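Local coordinates for protein glycosyl hydrolase, family 8 (Clostridium perfringens, PDB 3REN) that acts as an alpha-amylase, probably hydrolysing alpha-glucosidic bonds of starch-like glucans, on an (alpha/alpha)6-barrel scaffold, at residues Thr169-Leu181 / Leu233-Glu246. Sequence-based numbering, arbitrary orientation.
Sequences TTLCYLDLPTMKL and LSTIVILNRIEAGE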
loop_
_atom_site.group_PDB
_atom_site.type_symbol
_atom_site.label_atom_id
_atom_site.label_comp_id
_atom_site.label_asym_id
_atom_site.label_seq_id
_atom_site.Cartn_x
_atom_site.Cartn_y
_atom_site.Cartn_z
ATOM N N THR A 169 -6.048 -14.514 6.625
ATOM C CA THR A 169 -5.389 -13.274 6.975
ATOM C C THR A 169 -4.079 -13.165 6.190
ATOM O O THR A 169 -3.116 -13.892 6.457
ATOM C CB THR A 169 -5.116 -13.248 8.503
ATOM O OG1 THR A 169 -6.368 -13.344 9.176
ATOM C CG2 THR A 169 -4.400 -11.962 8.985
ATOM N N THR A 170 -4.038 -12.250 5.239
ATOM C CA THR A 170 -2.810 -11.987 4.496
ATOM C C THR A 170 -1.946 -11.151 5.419
ATOM O O THR A 170 -2.436 -10.219 6.040
ATOM C CB THR A 170 -3.203 -11.316 3.195
ATOM O OG1 THR A 170 -4.128 -12.202 2.562
ATOM C CG2 THR A 170 -2.027 -11.079 2.257
ATOM N N LEU A 171 -0.679 -11.502 5.573
ATOM C CA LEU A 171 0.149 -10.806 6.541
ATOM C C LEU A 171 0.349 -9.319 6.241
ATOM O O LEU A 171 0.417 -8.526 7.184
ATOM C CB LEU A 171 1.513 -11.500 6.755
ATOM C CG LEU A 171 1.544 -12.560 7.870
ATOM C CD1 LEU A 171 0.673 -13.763 7.414
ATOM C CD2 LEU A 171 2.966 -13.031 8.175
ATOM N N CYS A 172 0.425 -8.946 4.959
ATOM C CA CYS A 172 0.547 -7.517 4.591
ATOM C C CYS A 172 -0.693 -6.666 4.981
ATOM O O CYS A 172 -0.588 -5.440 5.026
ATOM C CB CYS A 172 0.867 -7.324 3.099
ATOM S SG CYS A 172 -0.414 -7.810 1.967
ATOM N N TYR A 173 -1.837 -7.313 5.216
ATOM C CA TYR A 173 -3.053 -6.638 5.740
ATOM C C TYR A 173 -2.911 -6.230 7.207
ATOM O O TYR A 173 -3.697 -5.412 7.696
ATOM C CB TYR A 173 -4.265 -7.559 5.671
ATOM C CG TYR A 173 -4.946 -7.664 4.319
ATOM C CD1 TYR A 173 -4.215 -7.794 3.146
ATOM C CD2 TYR A 173 -6.337 -7.682 4.233
ATOM C CE1 TYR A 173 -4.861 -7.915 1.930
ATOM C CE2 TYR A 173 -6.982 -7.804 3.032
ATOM C CZ TYR A 173 -6.242 -7.917 1.889
ATOM O OH TYR A 173 -6.889 -8.053 0.678
ATOM N N LEU A 174 -1.962 -6.822 7.921
ATOM C CA LEU A 174 -1.816 -6.543 9.360
ATOM C C LEU A 174 -1.022 -5.257 9.573
ATOM O O LEU A 174 0.209 -5.282 9.812
ATOM C CB LEU A 174 -1.201 -7.732 10.113
ATOM C CG LEU A 174 -2.045 -9.002 9.972
ATOM C CD1 LEU A 174 -1.234 -10.162 10.471
ATOM C CD2 LEU A 174 -3.384 -8.877 10.712
ATOM N N ASP A 175 -1.756 -4.134 9.459
ATOM C CA ASP A 175 -1.204 -2.791 9.464
ATOM C C ASP A 175 -0.917 -2.386 10.916
ATOM O O ASP A 175 -1.685 -1.671 11.543
ATOM C CB ASP A 175 -2.264 -1.880 8.856
ATOM C CG ASP A 175 -1.765 -0.494 8.520
ATOM O OD1 ASP A 175 -0.744 -0.034 9.074
ATOM O OD2 ASP A 175 -2.445 0.166 7.687
ATOM N N LEU A 176 0.221 -2.801 11.393
ATOM C CA LEU A 176 0.621 -2.562 12.742
ATOM C C LEU A 176 0.617 -1.076 13.104
ATOM O O LEU A 176 0.181 -0.766 14.154
ATOM C CB LEU A 176 2.013 -3.125 13.002
ATOM C CG LEU A 176 2.158 -4.537 13.543
ATOM C CD1 LEU A 176 1.032 -5.393 13.362
ATOM C CD2 LEU A 176 3.489 -5.213 13.506
ATOM N N PRO A 177 1.081 -0.188 12.237
ATOM C CA PRO A 177 1.087 1.234 12.599
ATOM C C PRO A 177 -0.316 1.774 12.858
ATOM O O PRO A 177 -0.496 2.541 13.797
ATOM C CB PRO A 177 1.721 1.936 11.368
ATOM C CG PRO A 177 2.548 0.849 10.768
ATOM C CD PRO A 177 1.733 -0.407 10.941
ATOM N N THR A 178 -1.286 1.381 12.040
ATOM C CA THR A 178 -2.660 1.812 12.247
ATOM C C THR A 178 -3.179 1.237 13.583
ATOM O O THR A 178 -3.825 1.942 14.357
ATOM C CB THR A 178 -3.541 1.356 11.069
ATOM O OG1 THR A 178 -3.012 1.886 9.833
ATOM C CG2 THR A 178 -4.968 1.825 11.258
HETATM N N MSE A 179 -2.893 -0.033 13.864
HETATM C CA MSE A 179 -3.374 -0.652 15.110
HETATM C C MSE A 179 -2.762 0.021 16.351
HETATM O O MSE A 179 -3.411 0.136 17.389
HETATM C CB MSE A 179 -3.141 -2.174 15.139
HETATM C CG MSE A 179 -3.968 -2.918 14.103
HETATM SE SE MSE A 179 -3.198 -4.690 13.891
HETATM C CE MSE A 179 -4.255 -5.404 12.433
ATOM N N LYS A 180 -1.501 0.409 16.248
ATOM C CA LYS A 180 -0.834 1.187 17.273
ATOM C C LYS A 180 -1.539 2.536 17.443
ATOM O O LYS A 180 -1.939 2.884 18.549
ATOM C CB LYS A 180 0.607 1.438 16.872
ATOM C CG LYS A 180 1.403 2.262 17.902
ATOM C CD LYS A 180 2.863 1.957 17.778
ATOM C CE LYS A 180 3.635 2.750 18.812
ATOM N NZ LYS A 180 5.024 2.279 18.801
ATOM N N LEU A 181 -1.783 3.255 16.380
ATOM C CA LEU A 181 -2.487 4.498 16.536
ATOM C C LEU A 181 -3.865 4.271 17.183
ATOM O O LEU A 181 -4.220 4.957 18.099
ATOM C CB LEU A 181 -2.692 5.132 15.201
ATOM C CG LEU A 181 -1.658 6.075 14.666
ATOM C CD1 LEU A 181 -0.555 6.413 15.539
ATOM C CD2 LEU A 181 -1.336 5.987 13.280
ATOM N N LEU A 233 4.736 -8.324 -1.059
ATOM C CA LEU A 233 4.003 -8.469 0.159
ATOM C C LEU A 233 4.904 -8.453 1.367
ATOM O O LEU A 233 4.565 -7.881 2.308
ATOM C CB LEU A 233 3.113 -9.682 0.156
ATOM C CG LEU A 233 1.746 -9.595 -0.489
ATOM C CD1 LEU A 233 1.589 -8.629 -1.602
ATOM C CD2 LEU A 233 1.201 -10.952 -0.834
ATOM N N SER A 234 6.064 -9.078 1.297
ATOM C CA SER A 234 6.971 -9.024 2.468
ATOM C C SER A 234 7.503 -7.593 2.730
ATOM O O SER A 234 7.691 -7.204 3.871
ATOM C CB SER A 234 8.145 -9.993 2.304
ATOM O OG SER A 234 7.715 -11.341 2.515
ATOM N N THR A 235 7.778 -6.827 1.674
ATOM C CA THR A 235 8.150 -5.434 1.871
ATOM C C THR A 235 7.055 -4.626 2.583
ATOM O O THR A 235 7.371 -3.750 3.413
ATOM C CB THR A 235 8.641 -4.715 0.589
ATOM O OG1 THR A 235 7.561 -4.551 -0.355
ATOM C CG2 THR A 235 9.786 -5.510 -0.025
ATOM N N ILE A 236 5.790 -4.927 2.287
ATOM C CA ILE A 236 4.704 -4.238 2.978
ATOM C C ILE A 236 4.776 -4.616 4.465
ATOM O O ILE A 236 4.759 -3.733 5.338
ATOM C CB ILE A 236 3.321 -4.547 2.366
ATOM C CG1 ILE A 236 3.233 -3.957 0.961
ATOM C CG2 ILE A 236 2.149 -3.932 3.260
ATOM C CD1 ILE A 236 2.159 -4.561 0.092
ATOM N N VAL A 237 4.882 -5.913 4.759
ATOM C CA VAL A 237 4.944 -6.359 6.169
ATOM C C VAL A 237 6.131 -5.690 6.887
ATOM O O VAL A 237 6.007 -5.209 8.029
ATOM C CB VAL A 237 5.108 -7.888 6.266
ATOM C CG1 VAL A 237 5.420 -8.298 7.687
ATOM C CG2 VAL A 237 3.852 -8.625 5.729
ATOM N N ILE A 238 7.292 -5.681 6.234
ATOM C CA ILE A 238 8.508 -5.087 6.825
ATOM C C ILE A 238 8.333 -3.611 7.104
ATOM O O ILE A 238 8.641 -3.168 8.220
ATOM C CB ILE A 238 9.752 -5.324 5.933
ATOM C CG1 ILE A 238 10.086 -6.828 5.915
ATOM C CG2 ILE A 238 10.925 -4.466 6.383
ATOM C CD1 ILE A 238 10.993 -7.258 4.744
ATOM N N LEU A 239 7.815 -2.863 6.119
ATOM C CA LEU A 239 7.522 -1.447 6.337
ATOM C C LEU A 239 6.536 -1.254 7.504
ATOM O O LEU A 239 6.769 -0.386 8.340
ATOM C CB LEU A 239 7.020 -0.768 5.075
ATOM C CG LEU A 239 6.684 0.724 5.079
ATOM C CD1 LEU A 239 7.916 1.565 5.436
ATOM C CD2 LEU A 239 6.247 1.082 3.690
ATOM N N ASN A 240 5.486 -2.085 7.591
ATOM C CA ASN A 240 4.511 -1.988 8.716
ATOM C C ASN A 240 5.183 -2.220 10.062
ATOM O O ASN A 240 4.960 -1.488 11.001
ATOM C CB ASN A 240 3.317 -2.973 8.544
ATOM C CG ASN A 240 2.333 -2.522 7.464
ATOM O OD1 ASN A 240 2.287 -1.346 7.127
ATOM N ND2 ASN A 240 1.545 -3.455 6.919
ATOM N N ARG A 241 6.008 -3.247 10.148
ATOM C CA ARG A 241 6.737 -3.569 11.374
ATOM C C ARG A 241 7.605 -2.410 11.862
ATOM O O ARG A 241 7.596 -2.071 13.035
ATOM C CB ARG A 241 7.620 -4.786 11.116
ATOM C CG ARG A 241 6.859 -6.138 11.139
ATOM C CD ARG A 241 6.792 -6.687 12.565
ATOM N NE ARG A 241 8.095 -7.224 12.952
ATOM C CZ ARG A 241 8.391 -7.784 14.125
ATOM N NH1 ARG A 241 7.502 -7.868 15.115
ATOM N NH2 ARG A 241 9.622 -8.217 14.319
ATOM N N ILE A 242 8.405 -1.838 10.972
ATOM C CA ILE A 242 9.350 -0.818 11.430
ATOM C C ILE A 242 8.656 0.481 11.808
ATOM O O ILE A 242 9.064 1.101 12.772
ATOM C CB ILE A 242 10.542 -0.575 10.452
ATOM C CG1 ILE A 242 10.083 0.089 9.166
ATOM C CG2 ILE A 242 11.288 -1.886 10.211
ATOM C CD1 ILE A 242 11.134 0.082 8.032
ATOM N N GLU A 243 7.602 0.874 11.067
ATOM C CA GLU A 243 6.864 2.112 11.365
ATOM C C GLU A 243 6.184 2.013 12.705
ATOM O O GLU A 243 5.929 3.033 13.332
ATOM C CB GLU A 243 5.835 2.477 10.282
ATOM C CG GLU A 243 6.429 2.889 8.966
ATOM C CD GLU A 243 5.374 3.193 7.887
ATOM O OE1 GLU A 243 5.740 3.828 6.880
ATOM O OE2 GLU A 243 4.182 2.795 8.018
ATOM N N ALA A 244 5.917 0.792 13.160
ATOM C CA ALA A 244 5.313 0.559 14.462
ATOM C C ALA A 244 6.361 0.384 15.563
ATOM O O ALA A 244 6.018 0.106 16.703
ATOM C CB ALA A 244 4.409 -0.689 14.400
ATOM N N GLY A 245 7.631 0.519 15.215
ATOM C CA GLY A 245 8.731 0.396 16.178
ATOM C C GLY A 245 9.264 -1.017 16.381
ATOM O O GLY A 245 10.073 -1.244 17.269
ATOM N N GLU A 246 8.818 -1.987 15.584
ATOM C CA GLU A 246 9.316 -3.373 15.747
ATOM C C GLU A 246 10.646 -3.586 15.014
ATOM O O GLU A 246 11.071 -2.732 14.215
ATOM C CB GLU A 246 8.281 -4.380 15.247
ATOM C CG GLU A 246 6.891 -4.238 15.837
ATOM C CD GLU A 246 6.806 -4.664 17.311
ATOM O OE1 GLU A 246 7.666 -5.463 17.780
ATOM O OE2 GLU A 246 5.866 -4.188 18.004
HETATM O O HOH W 1 1.859 -6.108 7.984
HETATM O O HOH W 2 -0.872 -2.809 5.212
HETATM O O HOH W 3 0.498 1.582 7.471
HETATM O O HOH W 4 5.682 3.595 16.234
#
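Asn240 rises from helix 233-243 into the turn that precedes helix 176-181, and its side chain can be followed atom by atom. CB lies 3.9 Å from Pro177 CD, at the start of the opposing helix. Chi1 of -74° sets CG opposite the carbonyl carbon, which carries the amide past Pro177, the two side chains crossing at about a right angle, towards Asp175 CA. At the tip the two ends divide the work. ND2 gives its hydrogens to two waters: one, 2.9 Å from ND2, also donates to Leu171 O and Leu174 O, and the other, 3.0 Å from ND2, donates to Cys172 O. OD1 receives a weak bond from a third water, which binds Asp175 OD1 more closely; the amide and carboxylate planes are only 14° apart. That same Asp175 OD1 N-caps the helix through a weak bond from Thr178 N.

Apolar contacts extend the interface in both directions. Cys172 CB meets Ile236 CG2 at 3.6 Å while its SG reaches Leu233 CG, and Ala244 CB packs against Leu176 CB at 3.7 Å. Near the Schellman motif at Gly245, Lys180 NZ donates to Ala244 O over 3.2 Å, from well above the carbonyl plane, and shares a water with Glu243 O.

The axes of helices 176-181 and 233-243 run 30° from parallel and come within 8.5 Å, as neighbouring helices of the (alpha/alpha)6 barrel. Within this buried interface, two waters tie three turn carbonyls to one amide of the facing helix, alongside the turn's own backbone hydrogen bonds, with apolar contacts towards either end.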